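Local coordinates for TT1561 protein (PDB 1UF3), which is of unknown function but probably acts as a metal-dependent phosphoesterase of the calcineurin superfamily and binds calcium, at residues Ala53-Phe56 and Arg57-Glu61; Asp74-Ile77 and Trp78-Leu81; Ala85-Glu88 and Leu89-Glu93; Ala133-Ala136 and Glu137-Lys141; His193-Gly197 and Ala198-Val202. All coordinates share one frame; numbering follows the deposited sequence.

Contact 1 of 5, residues Ala53-Phe56 and Arg57-Glu61; sequences AAFF and RILSE
L59 sends its CD1 methyl back along the helix to two aromatic rings one turn earlier. This methyl lies 4.4 Å from CD2 of F56, at the edge of that ring and near its plane. Against F55 the approach is oblique and looser, with L59 CD1 4.5 Å from F55 CE2. The two phenylalanines leave the backbone differently: F55 carries CG opposite its backbone N (chi1 -177°), whereas F56 turns CG back beside its N (chi1 -72°). That difference lets neighbouring residues set their rings next to each other, with F56 CD2 in the plane of the F55 ring, at its edge. I58 lays CG1 and CD1 alongside the carbonyl of A54, and the CB of R57 sits 3.4 Å from A53 O. Under these side chains run four successive i-to-i+4 bonds, from R57 N to A53 O through to S60 N, which donates to F56 O over 2.8 Å. The hydroxyl of S60 turns back on the helix and donates to R57 O, with OG and O 2.6 Å apart. Beyond the segments, F56 meets the Y68 ring and V87 of helix 77-90, F55 packs on L18 and L21, and R57 reaches R218 of the second subunit. This is the helix of a beta-alpha-beta unit, strand 35-39, helix 49-59 and strand 66-69, its aromatic side buried.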
loop_
_atom_site.group_PDB
_atom_site.type_symbol
_atom_site.label_atom_id
_atom_site.label_comp_id
_atom_site.label_asym_id
_atom_site.label_seq_id
_atom_site.Cartn_x
_atom_site.Cartn_y
_atom_site.Cartn_z
ATOM N N ALA A 53 -18.848 -0.131 27.377
ATOM C CA ALA A 53 -17.877 -1.109 26.920
ATOM C C ALA A 53 -18.304 -1.731 25.597
ATOM O O ALA A 53 -17.474 -1.924 24.705
ATOM C CB ALA A 53 -17.671 -2.180 27.981
ATOM N N ALA A 54 -19.595 -2.033 25.440
ATOM C CA ALA A 54 -20.058 -2.631 24.186
ATOM C C ALA A 54 -19.937 -1.618 23.037
ATOM O O ALA A 54 -19.565 -1.972 21.921
ATOM C CB ALA A 54 -21.513 -3.110 24.330
ATOM N N PHE A 55 -20.277 -0.364 23.340
ATOM C CA PHE A 55 -20.203 0.759 22.394
ATOM C C PHE A 55 -18.740 0.889 21.867
ATOM O O PHE A 55 -18.492 0.878 20.674
ATOM C CB PHE A 55 -20.608 2.046 23.126
ATOM C CG PHE A 55 -20.652 3.261 22.250
ATOM C CD1 PHE A 55 -21.844 3.648 21.635
ATOM C CD2 PHE A 55 -19.502 4.030 22.040
ATOM C CE1 PHE A 55 -21.898 4.793 20.818
ATOM C CE2 PHE A 55 -19.541 5.171 21.228
ATOM C CZ PHE A 55 -20.742 5.553 20.616
ATOM N N PHE A 56 -17.786 1.009 22.783
ATOM C CA PHE A 56 -16.371 1.127 22.419
ATOM C C PHE A 56 -15.796 -0.091 21.699
ATOM O O PHE A 56 -14.936 0.035 20.817
ATOM C CB PHE A 56 -15.574 1.453 23.671
ATOM C CG PHE A 56 -15.786 2.853 24.151
ATOM C CD1 PHE A 56 -15.943 3.128 25.492
ATOM C CD2 PHE A 56 -15.824 3.912 23.238
ATOM C CE1 PHE A 56 -16.136 4.431 25.938
ATOM C CE2 PHE A 56 -16.014 5.217 23.679
ATOM C CZ PHE A 56 -16.171 5.474 25.033
ATOM N N ARG A 57 -16.283 -1.278 22.038
ATOM C CA ARG A 57 -15.809 -2.487 21.375
ATOM C C ARG A 57 -16.159 -2.415 19.887
ATOM O O ARG A 57 -15.353 -2.774 19.017
ATOM C CB ARG A 57 -16.463 -3.716 22.009
ATOM C CG ARG A 57 -15.984 -5.019 21.426
ATOM C CD ARG A 57 -15.223 -5.841 22.457
ATOM N NE ARG A 57 -14.516 -6.951 21.812
ATOM C CZ ARG A 57 -13.690 -7.788 22.432
ATOM N NH1 ARG A 57 -13.453 -7.657 23.734
ATOM N NH2 ARG A 57 -13.089 -8.752 21.742
ATOM N N ILE A 58 -17.376 -1.960 19.601
ATOM C CA ILE A 58 -17.848 -1.823 18.227
ATOM C C ILE A 58 -17.088 -0.699 17.514
ATOM O O ILE A 58 -16.676 -0.868 16.380
ATOM C CB ILE A 58 -19.388 -1.535 18.200
ATOM C CG1 ILE A 58 -20.145 -2.861 18.322
ATOM C CG2 ILE A 58 -19.795 -0.785 16.913
ATOM C CD1 ILE A 58 -21.586 -2.710 18.779
ATOM N N LEU A 59 -16.883 0.426 18.190
ATOM C CA LEU A 59 -16.164 1.550 17.579
ATOM C C LEU A 59 -14.712 1.182 17.282
ATOM O O LEU A 59 -14.150 1.609 16.272
ATOM C CB LEU A 59 -16.186 2.754 18.501
ATOM C CG LEU A 59 -16.204 4.173 17.928
ATOM C CD1 LEU A 59 -15.651 5.089 18.991
ATOM C CD2 LEU A 59 -15.412 4.296 16.657
ATOM N N SER A 60 -14.128 0.367 18.164
ATOM C CA SER A 60 -12.735 -0.076 18.038
ATOM C C SER A 60 -12.452 -0.874 16.766
ATOM O O SER A 60 -11.299 -0.974 16.338
ATOM C CB SER A 60 -12.326 -0.912 19.265
ATOM O OG SER A 60 -12.804 -2.253 19.145
ATOM N N GLU A 61 -13.491 -1.432 16.150
ATOM C CA GLU A 61 -13.319 -2.207 14.922
ATOM C C GLU A 61 -12.832 -1.368 13.725
ATOM O O GLU A 61 -12.262 -1.898 12.764
ATOM C CB GLU A 61 -14.642 -2.880 14.544
ATOM C CG GLU A 61 -15.166 -3.856 15.602
ATOM C CD GLU A 61 -14.817 -5.295 15.287
ATOM O OE1 GLU A 61 -13.647 -5.557 14.914
ATOM O OE2 GLU A 61 -15.710 -6.164 15.421
#

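Contact 2 of 5, residues Asp74-Ile77 and Trp78-Leu81; sequences DAPI and WEYL. With CA (calcium ion), chain I.
A calcium site at the start of helix 77-90 brings P76 and E79 together. A75, just before the cis peptide bond of P76, binds the ion through its carbonyl O at 2.3 Å, and the carbonyls of K45 and A47 complete the protein ligands. E79 works from the second shell: its OE2 accepts from water 1 at 2.6 Å and from water 2 at 2.8 Å, both bound to the calcium, so one carboxylate oxygen steadies two metal waters. Beyond CG the E79 chain runs extended, and its CG rests 3.7 Å from CG of P76, the two side chains crossing at a slant. The backbone N of E79 also donates to P76 O, but from well above the carbonyl plane, 50° out of it. L81 N, two residues on, bonds to I77 O at 2.9 Å, almost in line with the C=O. W78 packs on P123 of the third subunit, and I77 CG2 stands 3.7 Å from the centroid of the W78 five-membered ring, over its face in a CH-pi contact.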
loop_
_atom_site.group_PDB
_atom_site.type_symbol
_atom_site.label_atom_id
_atom_site.label_comp_id
_atom_site.label_asym_id
_atom_site.label_seq_id
_atom_site.Cartn_x
_atom_site.Cartn_y
_atom_site.Cartn_z
ATOM N N ASP A 74 -24.323 11.468 29.252
ATOM C CA ASP A 74 -23.290 10.463 29.518
ATOM C C ASP A 74 -22.778 10.568 30.955
ATOM O O ASP A 74 -21.573 10.726 31.194
ATOM C CB ASP A 74 -22.126 10.632 28.520
ATOM C CG ASP A 74 -22.484 10.169 27.130
ATOM O OD1 ASP A 74 -22.847 8.979 26.961
ATOM O OD2 ASP A 74 -22.408 10.990 26.188
ATOM N N ALA A 75 -23.695 10.461 31.917
ATOM C CA ALA A 75 -23.343 10.575 33.328
ATOM C C ALA A 75 -23.697 9.333 34.171
ATOM O O ALA A 75 -24.569 8.531 33.805
ATOM C CB ALA A 75 -24.014 11.835 33.911
ATOM N N PRO A 76 -22.977 9.127 35.284
ATOM C CA PRO A 76 -21.880 9.964 35.780
ATOM C C PRO A 76 -20.658 9.919 34.841
ATOM O O PRO A 76 -20.446 8.951 34.106
ATOM C CB PRO A 76 -21.596 9.377 37.163
ATOM C CG PRO A 76 -21.902 7.922 36.957
ATOM C CD PRO A 76 -23.194 7.973 36.170
ATOM N N ILE A 77 -19.875 10.986 34.881
ATOM C CA ILE A 77 -18.699 11.147 34.033
ATOM C C ILE A 77 -17.703 9.986 34.118
ATOM O O ILE A 77 -17.135 9.564 33.115
ATOM C CB ILE A 77 -17.973 12.491 34.396
ATOM C CG1 ILE A 77 -16.760 12.737 33.486
ATOM C CG2 ILE A 77 -17.514 12.446 35.835
ATOM C CD1 ILE A 77 -17.099 13.013 32.046
ATOM N N TRP A 78 -17.518 9.453 35.317
ATOM C CA TRP A 78 -16.555 8.384 35.533
ATOM C C TRP A 78 -16.815 7.065 34.841
ATOM O O TRP A 78 -15.865 6.297 34.622
ATOM C CB TRP A 78 -16.359 8.176 37.042
ATOM C CG TRP A 78 -16.031 9.467 37.774
ATOM C CD1 TRP A 78 -16.777 10.058 38.747
ATOM C CD2 TRP A 78 -14.856 10.294 37.615
ATOM N NE1 TRP A 78 -16.152 11.193 39.204
ATOM C CE2 TRP A 78 -14.972 11.362 38.528
ATOM C CE3 TRP A 78 -13.721 10.226 36.793
ATOM C CZ2 TRP A 78 -14.000 12.367 38.651
ATOM C CZ3 TRP A 78 -12.740 11.232 36.913
ATOM C CH2 TRP A 78 -12.891 12.285 37.837
ATOM N N GLU A 79 -18.068 6.780 34.483
ATOM C CA GLU A 79 -18.362 5.529 33.783
ATOM C C GLU A 79 -17.894 5.638 32.334
ATOM O O GLU A 79 -17.211 4.739 31.807
ATOM C CB GLU A 79 -19.862 5.197 33.825
ATOM C CG GLU A 79 -20.382 4.992 35.245
ATOM C CD GLU A 79 -21.677 4.173 35.321
ATOM O OE1 GLU A 79 -22.014 3.769 36.448
ATOM O OE2 GLU A 79 -22.348 3.931 34.287
ATOM N N TYR A 80 -18.288 6.728 31.681
ATOM C CA TYR A 80 -17.855 6.993 30.305
ATOM C C TYR A 80 -16.313 7.003 30.331
ATOM O O TYR A 80 -15.672 6.305 29.553
ATOM C CB TYR A 80 -18.373 8.373 29.839
ATOM C CG TYR A 80 -17.562 9.070 28.725
ATOM C CD1 TYR A 80 -17.755 8.742 27.380
ATOM C CD2 TYR A 80 -16.625 10.061 29.027
ATOM C CE1 TYR A 80 -17.038 9.385 26.358
ATOM C CE2 TYR A 80 -15.899 10.720 28.005
ATOM C CZ TYR A 80 -16.115 10.379 26.677
ATOM O OH TYR A 80 -15.449 11.042 25.652
ATOM N N LEU A 81 -15.739 7.771 31.254
ATOM C CA LEU A 81 -14.284 7.901 31.350
ATOM C C LEU A 81 -13.519 6.583 31.563
ATOM O O LEU A 81 -12.472 6.354 30.938
ATOM C CB LEU A 81 -13.906 8.885 32.460
ATOM C CG LEU A 81 -12.478 9.458 32.337
ATOM C CD1 LEU A 81 -12.428 10.384 31.100
ATOM C CD2 LEU A 81 -12.078 10.248 33.582
HETATM CA CA CA I . -25.374 6.470 33.039
HETATM O O HOH W 1 -22.893 6.008 32.747
HETATM O O HOH W 2 -24.846 5.065 35.007
HETATM O O HOH W 3 -26.975 6.288 35.332
HETATM O O HOH W 4 -25.185 7.046 30.631
#

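Contact 3 of 5, residues Ala85-Glu88 and Leu89-Glu93; sequences ANVE and LVHPE
A85 and L89 meet where helix 77-90 runs out, in the beta-alpha-beta unit formed with strands 66-69 and 94-96. The backbone bonds show the helix fraying: L89 N is shared between A85 O at 3.2 Å and N86 O at 3.4 Å, both weak. A firmer bond follows, H91 N to V87 O at 3.0 Å and in the carbonyl plane. P92 has no N-H to continue the pattern, so E88 O is met by P92 CA instead, a CA-H...O contact of 3.4 Å.

A side-chain carbon lies against a carbonyl where L89 folds CG back beside its own N (chi1 -76°), which sets CG 3.3 Å from A85 O. Its side chain also packs on N180 of the second subunit; with an alanine here, the A85 carbonyl would probably lose its hydrocarbon cover and a gap would open against that neighbour. In an apolar contact, V87 CG2 approaches CD2 of H91 to 4.4 Å.

The buried carboxylate of E88 is shared between its own chain and a neighbour. E88 OE2 accepts from the Y68 hydroxyl and N96 N, while OE1 forms a salt bridge with K141 of the third subunit and a hydrogen bond with Y138 of that same subunit. Past the helix end, H91 ND1 donates to OE1 of E93 at 3.0 Å; the oxygen lies 6° out of the imidazole plane and is met on its syn side.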
loop_
_atom_site.group_PDB
_atom_site.type_symbol
_atom_site.label_atom_id
_atom_site.label_comp_id
_atom_site.label_asym_id
_atom_site.label_seq_id
_atom_site.Cartn_x
_atom_site.Cartn_y
_atom_site.Cartn_z
ATOM N N ALA A 85 -11.015 4.891 28.870
ATOM C CA ALA A 85 -9.666 4.590 29.309
ATOM C C ALA A 85 -9.316 3.128 28.997
ATOM O O ALA A 85 -8.228 2.859 28.483
ATOM C CB ALA A 85 -9.524 4.885 30.801
ATOM N N ASN A 86 -10.240 2.199 29.275
ATOM C CA ASN A 86 -10.032 0.765 29.003
ATOM C C ASN A 86 -9.776 0.446 27.519
ATOM O O ASN A 86 -8.803 -0.229 27.175
ATOM C CB ASN A 86 -11.249 -0.087 29.458
ATOM C CG ASN A 86 -11.444 -0.092 30.975
ATOM O OD1 ASN A 86 -10.516 0.183 31.734
ATOM N ND2 ASN A 86 -12.661 -0.415 31.418
ATOM N N VAL A 87 -10.655 0.896 26.628
ATOM C CA VAL A 87 -10.443 0.588 25.212
ATOM C C VAL A 87 -9.208 1.316 24.647
ATOM O O VAL A 87 -8.535 0.799 23.778
ATOM C CB VAL A 87 -11.662 0.983 24.334
ATOM C CG1 VAL A 87 -11.746 2.478 24.200
ATOM C CG2 VAL A 87 -11.545 0.347 22.978
ATOM N N GLU A 88 -8.919 2.495 25.166
ATOM C CA GLU A 88 -7.792 3.286 24.659
ATOM C C GLU A 88 -6.430 2.739 25.068
ATOM O O GLU A 88 -5.410 3.131 24.521
ATOM C CB GLU A 88 -7.942 4.731 25.118
ATOM C CG GLU A 88 -9.114 5.435 24.422
ATOM C CD GLU A 88 -9.476 6.769 25.041
ATOM O OE1 GLU A 88 -8.610 7.399 25.687
ATOM O OE2 GLU A 88 -10.635 7.201 24.861
ATOM N N LEU A 89 -6.405 1.846 26.049
ATOM C CA LEU A 89 -5.138 1.253 26.452
ATOM C C LEU A 89 -4.574 0.437 25.316
ATOM O O LEU A 89 -3.404 0.569 24.982
ATOM C CB LEU A 89 -5.313 0.338 27.660
ATOM C CG LEU A 89 -5.497 1.072 28.976
ATOM C CD1 LEU A 89 -5.939 0.084 30.085
ATOM C CD2 LEU A 89 -4.181 1.735 29.334
ATOM N N VAL A 90 -5.410 -0.410 24.720
ATOM C CA VAL A 90 -4.949 -1.267 23.651
ATOM C C VAL A 90 -5.300 -0.812 22.240
ATOM O O VAL A 90 -4.850 -1.423 21.278
ATOM C CB VAL A 90 -5.424 -2.724 23.870
ATOM C CG1 VAL A 90 -4.622 -3.343 25.021
ATOM C CG2 VAL A 90 -6.910 -2.746 24.204
ATOM N N HIS A 91 -6.141 0.219 22.116
ATOM C CA HIS A 91 -6.461 0.774 20.806
ATOM C C HIS A 91 -6.156 2.233 21.006
ATOM O O HIS A 91 -7.076 3.070 21.075
ATOM C CB HIS A 91 -7.931 0.585 20.454
ATOM C CG HIS A 91 -8.235 -0.754 19.870
ATOM N ND1 HIS A 91 -8.036 -1.049 18.536
ATOM C CD2 HIS A 91 -8.706 -1.888 20.442
ATOM C CE1 HIS A 91 -8.375 -2.306 18.313
ATOM N NE2 HIS A 91 -8.784 -2.837 19.453
ATOM N N PRO A 92 -4.860 2.563 21.135
ATOM C CA PRO A 92 -4.445 3.949 21.351
ATOM C C PRO A 92 -4.763 4.946 20.228
ATOM O O PRO A 92 -4.546 6.134 20.392
ATOM C CB PRO A 92 -2.939 3.827 21.681
ATOM C CG PRO A 92 -2.515 2.624 20.887
ATOM C CD PRO A 92 -3.698 1.653 21.080
ATOM N N GLU A 93 -5.306 4.472 19.117
ATOM C CA GLU A 93 -5.692 5.380 18.050
ATOM C C GLU A 93 -7.039 6.034 18.399
ATOM O O GLU A 93 -7.450 6.986 17.742
ATOM C CB GLU A 93 -5.803 4.663 16.705
ATOM C CG GLU A 93 -6.938 3.649 16.572
ATOM C CD GLU A 93 -6.649 2.340 17.299
ATOM O OE1 GLU A 93 -7.281 1.328 16.960
ATOM O OE2 GLU A 93 -5.794 2.320 18.203
#

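Contact 4 of 5, residues Ala133-Ala136 and Glu137-Lys141; sequences AWVA and EYRLK
V135 and R139, one turn apart, lie side by side and point the same way. The CG1 methyl of V135 comes within 3.8 Å of R139 NE, meeting the guanidinium obliquely. CG of R139, turned beside the backbone N (chi1 -61°), sits 3.2 Å from V135 O, and the bend at chi2 (-48°) then directs the rest of the chain along V135. On the other branch, CG2 of V135 lies over the face of the neighbouring W134 indole, toward the rim. L140 CG lies 3.3 Å from A136 O. The carbonyls of A133 to A136 all accept i-to-i+4 bonds.

Farther out, NH2 of R139 forms a salt bridge with E99, a calcium ligand seen for this protein though not bound to calcium in this chain here, and the arginine packs on W78 of the third subunit. With an alanine in place of R139, E99 would probably be left without its positive mate and V135 CG1 without its cover. The Y138 hydroxyl bonds to N96 and E88 of the third subunit, where K141 also pairs with E88. Helix 133-140 thus packs A136 and L140 on strand 108-118 of the metallophosphoesterase fold, while W134, Y138 and K141 meet the third subunit.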
loop_
_atom_site.group_PDB
_atom_site.type_symbol
_atom_site.label_atom_id
_atom_site.label_comp_id
_atom_site.label_asym_id
_atom_site.label_seq_id
_atom_site.Cartn_x
_atom_site.Cartn_y
_atom_site.Cartn_z
ATOM N N ALA A 133 -19.614 28.139 31.052
ATOM C CA ALA A 133 -18.651 28.602 30.059
ATOM C C ALA A 133 -17.224 28.777 30.567
ATOM O O ALA A 133 -16.292 28.359 29.894
ATOM C CB ALA A 133 -19.130 29.910 29.420
ATOM N N TRP A 134 -17.038 29.399 31.732
ATOM C CA TRP A 134 -15.685 29.601 32.247
ATOM C C TRP A 134 -14.898 28.292 32.376
ATOM O O TRP A 134 -13.668 28.299 32.256
ATOM C CB TRP A 134 -15.681 30.330 33.596
ATOM C CG TRP A 134 -16.171 29.534 34.793
ATOM C CD1 TRP A 134 -17.454 29.477 35.277
ATOM C CD2 TRP A 134 -15.387 28.681 35.643
ATOM N NE1 TRP A 134 -17.515 28.640 36.374
ATOM C CE2 TRP A 134 -16.263 28.139 36.620
ATOM C CE3 TRP A 134 -14.033 28.315 35.674
ATOM C CZ2 TRP A 134 -15.827 27.252 37.615
ATOM C CZ3 TRP A 134 -13.599 27.426 36.667
ATOM C CH2 TRP A 134 -14.497 26.908 37.623
ATOM N N VAL A 135 -15.588 27.177 32.611
ATOM C CA VAL A 135 -14.894 25.909 32.740
ATOM C C VAL A 135 -14.446 25.455 31.351
ATOM O O VAL A 135 -13.318 24.979 31.183
ATOM C CB VAL A 135 -15.768 24.801 33.401
ATOM C CG1 VAL A 135 -15.107 23.410 33.195
ATOM C CG2 VAL A 135 -15.888 25.052 34.898
ATOM N N ALA A 136 -15.310 25.623 30.353
ATOM C CA ALA A 136 -14.959 25.223 28.996
ATOM C C ALA A 136 -13.771 26.048 28.510
ATOM O O ALA A 136 -12.861 25.512 27.872
ATOM C CB ALA A 136 -16.145 25.403 28.046
ATOM N N GLU A 137 -13.790 27.349 28.811
ATOM C CA GLU A 137 -12.711 28.246 28.410
ATOM C C GLU A 137 -11.421 27.878 29.139
ATOM O O GLU A 137 -10.332 27.893 28.549
ATOM C CB GLU A 137 -13.082 29.696 28.719
ATOM C CG GLU A 137 -11.908 30.640 28.724
ATOM C CD GLU A 137 -12.328 32.070 29.037
ATOM O OE1 GLU A 137 -11.448 32.901 29.373
ATOM O OE2 GLU A 137 -13.545 32.362 28.937
ATOM N N TYR A 138 -11.541 27.553 30.423
ATOM C CA TYR A 138 -10.369 27.167 31.189
ATOM C C TYR A 138 -9.738 25.899 30.587
ATOM O O TYR A 138 -8.520 25.765 30.577
ATOM C CB TYR A 138 -10.735 26.933 32.666
ATOM C CG TYR A 138 -9.524 26.738 33.569
ATOM C CD1 TYR A 138 -8.822 27.833 34.069
ATOM C CD2 TYR A 138 -9.062 25.451 33.892
ATOM C CE1 TYR A 138 -7.694 27.667 34.867
ATOM C CE2 TYR A 138 -7.922 25.273 34.695
ATOM C CZ TYR A 138 -7.249 26.383 35.175
ATOM O OH TYR A 138 -6.140 26.234 35.983
ATOM N N ARG A 139 -10.557 24.971 30.086
ATOM C CA ARG A 139 -10.022 23.747 29.499
ATOM C C ARG A 139 -9.262 24.071 28.222
ATOM O O ARG A 139 -8.184 23.544 27.979
ATOM C CB ARG A 139 -11.121 22.738 29.107
ATOM C CG ARG A 139 -12.021 22.211 30.217
ATOM C CD ARG A 139 -11.257 21.737 31.436
ATOM N NE ARG A 139 -12.172 21.195 32.436
ATOM C CZ ARG A 139 -11.839 20.895 33.692
ATOM N NH1 ARG A 139 -10.598 21.081 34.134
ATOM N NH2 ARG A 139 -12.752 20.399 34.514
ATOM N N LEU A 140 -9.844 24.932 27.397
ATOM C CA LEU A 140 -9.231 25.271 26.123
ATOM C C LEU A 140 -8.023 26.192 26.161
ATOM O O LEU A 140 -7.244 26.214 25.210
ATOM C CB LEU A 140 -10.282 25.850 25.187
ATOM C CG LEU A 140 -11.455 24.885 24.957
ATOM C CD1 LEU A 140 -12.546 25.605 24.173
ATOM C CD2 LEU A 140 -10.980 23.618 24.220
ATOM N N LYS A 141 -7.831 26.930 27.240
ATOM C CA LYS A 141 -6.693 27.829 27.269
ATOM C C LYS A 141 -5.356 27.078 27.305
ATOM O O LYS A 141 -4.324 27.650 26.961
ATOM C CB LYS A 141 -6.766 28.803 28.454
ATOM C CG LYS A 141 -6.438 28.190 29.795
ATOM C CD LYS A 141 -6.154 29.264 30.814
ATOM C CE LYS A 141 -5.832 28.653 32.173
ATOM N NZ LYS A 141 -5.390 29.672 33.164
#

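Contact 5 of 5, residues His193-Gly197 and Ala198-Val202; sequences HEMLG and ASWVV
Strands 193-196 and 199-202 run antiparallel, their axes at 150°, as a hairpin closed by a type II' turn from L196 to S199. G197 has a positive phi, and a CB there would collide with A198 N. S199 N donates to L196 O, L196 N returns a bond to S199 O, and E194 and V201 form the next hydrogen-bonded pair.

On one face W200 collects its neighbours. Its first torsion (chi1 -177°) carries the indole toward H193, where NE1 comes 2.9 Å from H193 ND1; ND1 lies in the indole plane, at its edge, with the two rings turned 87° apart. V202 CG2 sits over the indole centre, 3.4 Å above the plane. Selenomethionine M195 bends so that SE lies 4.8 Å from the centroid of the W200 five-membered ring, an oblique Met-aromatic contact. On the opposite face L196 CB touches V201 CG2 at 3.9 Å.

A water lies near both S199 OG, at 2.8 Å, and L196 O, with more acceptors in reach than protons to give; OG also bonds to P181 O. Backbone bonds thus hold the hairpin along its length, S199 and the water add polar anchors at the turn, and L222 packs on H193, W200 and V202.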
loop_
_atom_site.group_PDB
_atom_site.type_symbol
_atom_site.label_atom_id
_atom_site.label_comp_id
_atom_site.label_asym_id
_atom_site.label_seq_id
_atom_site.Cartn_x
_atom_site.Cartn_y
_atom_site.Cartn_z
ATOM N N HIS A 193 -23.717 22.909 7.552
ATOM C CA HIS A 193 -22.502 23.569 7.971
ATOM C C HIS A 193 -22.471 25.016 7.545
ATOM O O HIS A 193 -23.104 25.407 6.560
ATOM C CB HIS A 193 -21.302 22.809 7.391
ATOM C CG HIS A 193 -21.265 22.792 5.895
ATOM N ND1 HIS A 193 -20.468 23.644 5.160
ATOM C CD2 HIS A 193 -21.924 22.028 4.994
ATOM C CE1 HIS A 193 -20.633 23.403 3.871
ATOM N NE2 HIS A 193 -21.515 22.426 3.742
ATOM N N GLU A 194 -21.715 25.809 8.287
ATOM C CA GLU A 194 -21.572 27.226 7.989
ATOM C C GLU A 194 -20.205 27.687 8.450
ATOM O O GLU A 194 -19.530 26.981 9.187
ATOM C CB GLU A 194 -22.634 28.024 8.750
ATOM C CG GLU A 194 -24.052 27.771 8.297
ATOM C CD GLU A 194 -24.459 28.736 7.202
ATOM O OE1 GLU A 194 -24.052 28.534 6.039
ATOM O OE2 GLU A 194 -25.168 29.715 7.523
HETATM N N MSE A 195 -19.798 28.870 8.005
HETATM C CA MSE A 195 -18.538 29.438 8.444
HETATM C C MSE A 195 -18.872 30.416 9.569
HETATM O O MSE A 195 -19.901 31.099 9.526
HETATM C CB MSE A 195 -17.852 30.216 7.315
HETATM C CG MSE A 195 -17.489 29.393 6.096
HETATM SE SE MSE A 195 -16.142 28.029 6.486
HETATM C CE MSE A 195 -14.838 29.094 7.397
ATOM N N LEU A 196 -18.009 30.453 10.580
ATOM C CA LEU A 196 -18.131 31.366 11.707
ATOM C C LEU A 196 -16.737 31.979 11.712
ATOM O O LEU A 196 -15.785 31.425 12.301
ATOM C CB LEU A 196 -18.388 30.612 13.018
ATOM C CG LEU A 196 -18.884 31.479 14.190
ATOM C CD1 LEU A 196 -19.398 30.590 15.315
ATOM C CD2 LEU A 196 -17.761 32.418 14.682
ATOM N N GLY A 197 -16.615 33.110 11.024
ATOM C CA GLY A 197 -15.324 33.755 10.910
ATOM C C GLY A 197 -14.534 32.839 10.002
ATOM O O GLY A 197 -15.039 32.395 8.972
ATOM N N ALA A 198 -13.310 32.513 10.394
ATOM C CA ALA A 198 -12.489 31.624 9.582
ATOM C C ALA A 198 -12.694 30.149 9.959
ATOM O O ALA A 198 -12.034 29.270 9.399
ATOM C CB ALA A 198 -11.022 32.001 9.732
ATOM N N SER A 199 -13.618 29.882 10.888
ATOM C CA SER A 199 -13.889 28.509 11.352
ATOM C C SER A 199 -15.047 27.826 10.641
ATOM O O SER A 199 -16.114 28.407 10.497
ATOM C CB SER A 199 -14.210 28.489 12.851
ATOM O OG SER A 199 -13.268 29.199 13.637
ATOM N N TRP A 200 -14.832 26.587 10.206
ATOM C CA TRP A 200 -15.852 25.790 9.542
ATOM C C TRP A 200 -16.613 25.024 10.638
ATOM O O TRP A 200 -16.046 24.167 11.322
ATOM C CB TRP A 200 -15.197 24.811 8.569
ATOM C CG TRP A 200 -16.149 23.958 7.750
ATOM C CD1 TRP A 200 -17.364 24.336 7.242
ATOM C CD2 TRP A 200 -15.910 22.628 7.253
ATOM N NE1 TRP A 200 -17.884 23.342 6.462
ATOM C CE2 TRP A 200 -17.016 22.279 6.447
ATOM C CE3 TRP A 200 -14.864 21.705 7.404
ATOM C CZ2 TRP A 200 -17.110 21.056 5.795
ATOM C CZ3 TRP A 200 -14.955 20.466 6.739
ATOM C CH2 TRP A 200 -16.067 20.158 5.950
ATOM N N VAL A 201 -17.883 25.354 10.832
ATOM C CA VAL A 201 -18.693 24.683 11.849
ATOM C C VAL A 201 -19.620 23.697 11.173
ATOM O O VAL A 201 -20.436 24.058 10.310
ATOM C CB VAL A 201 -19.516 25.674 12.665
ATOM C CG1 VAL A 201 -20.337 24.925 13.722
ATOM C CG2 VAL A 201 -18.606 26.679 13.308
ATOM N N VAL A 202 -19.485 22.442 11.578
ATOM C CA VAL A 202 -20.247 21.351 11.009
ATOM C C VAL A 202 -21.139 20.614 12.005
ATOM O O VAL A 202 -20.727 20.298 13.127
ATOM C CB VAL A 202 -19.298 20.288 10.367
ATOM C CG1 VAL A 202 -20.116 19.085 9.858
ATOM C CG2 VAL A 202 -18.465 20.932 9.220
HETATM O O HOH W 5 -13.516 31.945 14.151
#

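Each contact joins adjoining halves of one short run of chain, so all follow in series and none nests in or crosses another. Contact 1 lies on helix 49-59; contacts 2 and 3 then take the first and last turns of helix 77-90. F56 of contact 1 reaches Y80 of contact 2 and V87 of contact 3, and S60 meets V87 and H91. Contact 4's helix packs on strand 108-118 of the second sheet, which includes contact 5's hairpin; helices 49-59 and 77-90 go with the sheet of strands 35-39, 66-69 and 94-96. Contact 5 lies across the chain's centre from contacts 1 to 3. Contacts 2, 3 and 4 touch the third subunit, contacts 1 and 3 the second.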